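Local coordinates for CBS domain protein (Shewanella oneidensis, PDB 3LHH) that binds adenosine monophosphate through its paired CBS domains, the part of a larger, probably flavin-adenine-dinucleotide-binding membrane protein present in this chain, at residues A[130-135]-A[151-156]. Residues are numbered along the deposited sequence; the frame is centred on the assembly and turned at random. Where two conformers were deposited one is given.
Sequences EHFRTT and GLVTLQ. With AMP (adenosine monophosphate), chain B.
Phe-132, on helix 125-135, pushes its ring against the junction where strand 149-154 runs into helix 155-163 and meets three successive residues there. The leading atom, Phe-132 CZ, lies 3.4 Å from Val-153 O, which sits at the ring edge, close to its plane. Beside it, Phe-132 CE1 touches Val-153 CG1 at 3.9 Å; this methyl stands anti to the backbone N (chi1 -174°), and the two side chains cross at about a right angle. Leu-155 CA lies over one ring face, displaced toward the rim, while Phe-132 CE2 comes within 3.5 Å of Leu-155 N. Leu-155 runs back past the ring in the opposite direction: its CB is 4.0 Å from Phe-132 CD2, and CD1 reaches Phe-132 CB. Met-158 and Val-140 also touch the side chain of Phe-132. The side chain of Thr-154 leaves the backbone away from helix 125-135; chi1 of 69° lets Thr-154 OG1 cap Asp-157 N at the start of the helix and donate to AMP O3' at 2.7 Å. An alanine replacing Phe-132 would remove the ring from between helix and strand end, and would probably leave Val-153 CG1 and Leu-155 CB without this apolar neighbour, opening a gap behind Thr-154. The contact thus joins parts of the second CBS domain by apolar packing on one side of a backbone whose other side binds the ribose through a directed hydroxyl bond.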
loop_
_atom_site.group_PDB
_atom_site.type_symbol
_atom_site.label_atom_id
_atom_site.label_comp_id
_atom_site.label_asym_id
_atom_site.label_seq_id
_atom_site.Cartn_x
_atom_site.Cartn_y
_atom_site.Cartn_z
ATOM N N GLU A 130 -1.599 5.138 16.705
ATOM C CA GLU A 130 -2.398 6.356 16.715
ATOM C C GLU A 130 -2.528 6.990 15.338
ATOM O O GLU A 130 -3.585 7.534 15.012
ATOM C CB GLU A 130 -1.843 7.387 17.703
ATOM C CG GLU A 130 -2.618 7.394 19.006
ATOM C CD GLU A 130 -4.136 7.280 18.783
ATOM O OE1 GLU A 130 -4.712 8.117 18.035
ATOM O OE2 GLU A 130 -4.745 6.349 19.358
ATOM N N HIS A 131 -1.459 6.926 14.537
ATOM C CA HIS A 131 -1.524 7.419 13.160
ATOM C C HIS A 131 -2.609 6.653 12.379
ATOM O O HIS A 131 -3.401 7.259 11.656
ATOM C CB HIS A 131 -0.163 7.338 12.447
ATOM C CG HIS A 131 -0.203 7.802 11.019
ATOM N ND1 HIS A 131 -0.557 6.974 9.974
ATOM C CD2 HIS A 131 0.024 9.019 10.472
ATOM C CE1 HIS A 131 -0.528 7.655 8.843
ATOM N NE2 HIS A 131 -0.184 8.900 9.118
ATOM N N PHE A 132 -2.667 5.330 12.548
ATOM C CA PHE A 132 -3.707 4.531 11.881
ATOM C C PHE A 132 -5.121 4.928 12.330
ATOM O O PHE A 132 -6.030 5.126 11.516
ATOM C CB PHE A 132 -3.513 3.027 12.145
ATOM C CG PHE A 132 -2.586 2.336 11.166
ATOM C CD1 PHE A 132 -1.315 1.926 11.553
ATOM C CD2 PHE A 132 -2.991 2.090 9.867
ATOM C CE1 PHE A 132 -0.464 1.280 10.650
ATOM C CE2 PHE A 132 -2.154 1.439 8.966
ATOM C CZ PHE A 132 -0.893 1.034 9.364
ATOM N N ARG A 133 -5.313 5.014 13.635
ATOM C CA ARG A 133 -6.618 5.361 14.176
ATOM C C ARG A 133 -7.079 6.753 13.710
ATOM O O ARG A 133 -8.200 6.922 13.233
ATOM C CB ARG A 133 -6.572 5.267 15.702
ATOM C CG ARG A 133 -6.113 3.869 16.176
ATOM C CD ARG A 133 -6.358 3.669 17.659
ATOM N NE ARG A 133 -7.776 3.828 17.938
ATOM C CZ ARG A 133 -8.289 4.762 18.722
ATOM N NH1 ARG A 133 -7.494 5.619 19.343
ATOM N NH2 ARG A 133 -9.606 4.836 18.885
ATOM N N THR A 134 -6.199 7.738 13.834
ATOM C CA THR A 134 -6.477 9.106 13.392
ATOM C C THR A 134 -6.845 9.203 11.909
ATOM O O THR A 134 -7.805 9.878 11.537
ATOM C CB THR A 134 -5.242 10.003 13.608
ATOM O OG1 THR A 134 -4.916 10.039 15.001
ATOM C CG2 THR A 134 -5.506 11.406 13.107
ATOM N N THR A 135 -6.060 8.551 11.058
ATOM C CA THR A 135 -6.229 8.712 9.618
ATOM C C THR A 135 -7.306 7.783 9.075
ATOM O O THR A 135 -7.929 8.074 8.061
ATOM C CB THR A 135 -4.907 8.469 8.839
ATOM O OG1 THR A 135 -4.419 7.157 9.121
ATOM C CG2 THR A 135 -3.847 9.493 9.239
ATOM N N GLY A 151 9.347 0.093 3.226
ATOM C CA GLY A 151 8.307 -0.910 3.279
ATOM C C GLY A 151 6.946 -0.306 3.553
ATOM O O GLY A 151 6.764 0.906 3.439
ATOM N N LEU A 152 5.988 -1.154 3.902
ATOM C CA LEU A 152 4.663 -0.671 4.243
ATOM C C LEU A 152 4.118 -1.402 5.449
ATOM O O LEU A 152 4.523 -2.530 5.743
ATOM C CB LEU A 152 3.696 -0.778 3.055
ATOM C CG LEU A 152 3.338 -2.148 2.494
ATOM C CD1 LEU A 152 2.298 -2.860 3.338
ATOM C CD2 LEU A 152 2.820 -1.951 1.078
ATOM N N VAL A 153 3.222 -0.734 6.165
ATOM C CA VAL A 153 2.506 -1.359 7.277
ATOM C C VAL A 153 1.007 -1.325 7.008
ATOM O O VAL A 153 0.481 -0.321 6.525
ATOM C CB VAL A 153 2.819 -0.654 8.608
ATOM C CG1 VAL A 153 2.185 -1.414 9.786
ATOM C CG2 VAL A 153 4.285 -0.600 8.799
ATOM N N THR A 154 0.320 -2.425 7.309
ATOM C CA THR A 154 -1.132 -2.450 7.207
ATOM C C THR A 154 -1.819 -2.422 8.583
ATOM O O THR A 154 -1.283 -2.888 9.585
ATOM C CB THR A 154 -1.641 -3.684 6.429
ATOM O OG1 THR A 154 -1.405 -4.867 7.201
ATOM C CG2 THR A 154 -0.941 -3.807 5.080
ATOM N N LEU A 155 -3.027 -1.887 8.615
ATOM C CA LEU A 155 -3.815 -1.905 9.841
ATOM C C LEU A 155 -3.986 -3.353 10.289
ATOM O O LEU A 155 -3.806 -3.685 11.471
ATOM C CB LEU A 155 -5.174 -1.265 9.589
ATOM C CG LEU A 155 -6.152 -1.356 10.758
ATOM C CD1 LEU A 155 -5.660 -0.500 11.889
ATOM C CD2 LEU A 155 -7.545 -0.933 10.306
ATOM N N GLN A 156 -4.311 -4.218 9.329
ATOM C CA GLN A 156 -4.494 -5.643 9.595
ATOM C C GLN A 156 -3.312 -6.210 10.364
ATOM O O GLN A 156 -3.471 -6.890 11.374
ATOM C CB GLN A 156 -4.660 -6.405 8.279
ATOM C CG GLN A 156 -6.008 -7.092 8.103
ATOM C CD GLN A 156 -5.921 -8.615 8.166
ATOM O OE1 GLN A 156 -5.433 -9.266 7.235
ATOM N NE2 GLN A 156 -6.411 -9.188 9.263
HETATM P P AMP B . -4.914 -8.710 2.145
HETATM O O1P AMP B . -4.128 -9.702 1.314
HETATM O O2P AMP B . -5.335 -7.492 1.368
HETATM O O3P AMP B . -5.994 -9.303 3.019
HETATM O "O5'" AMP B . -3.804 -8.282 3.219
HETATM C "C5'" AMP B . -3.304 -9.251 4.146
HETATM C "C4'" AMP B . -1.825 -8.995 4.442
HETATM O "O4'" AMP B . -1.018 -9.126 3.260
HETATM C "C3'" AMP B . -1.555 -7.573 4.924
HETATM O "O3'" AMP B . -1.797 -7.402 6.333
HETATM C "C2'" AMP B . -0.100 -7.390 4.551
HETATM O "O2'" AMP B . 0.655 -8.168 5.482
HETATM C "C1'" AMP B . 0.002 -8.111 3.220
HETATM N N9 AMP B . -0.291 -7.234 2.047
HETATM C C8 AMP B . -1.465 -6.630 1.777
HETATM N N7 AMP B . -1.421 -5.928 0.621
HETATM C C5 AMP B . -0.177 -6.076 0.129
HETATM C C6 AMP B . 0.537 -5.609 -1.079
HETATM N N6 AMP B . -0.069 -4.812 -2.001
HETATM N N1 AMP B . 1.811 -6.013 -1.232
HETATM C C2 AMP B . 2.423 -6.811 -0.327
HETATM N N3 AMP B . 1.830 -7.269 0.793
HETATM C C4 AMP B . 0.553 -6.936 1.066
#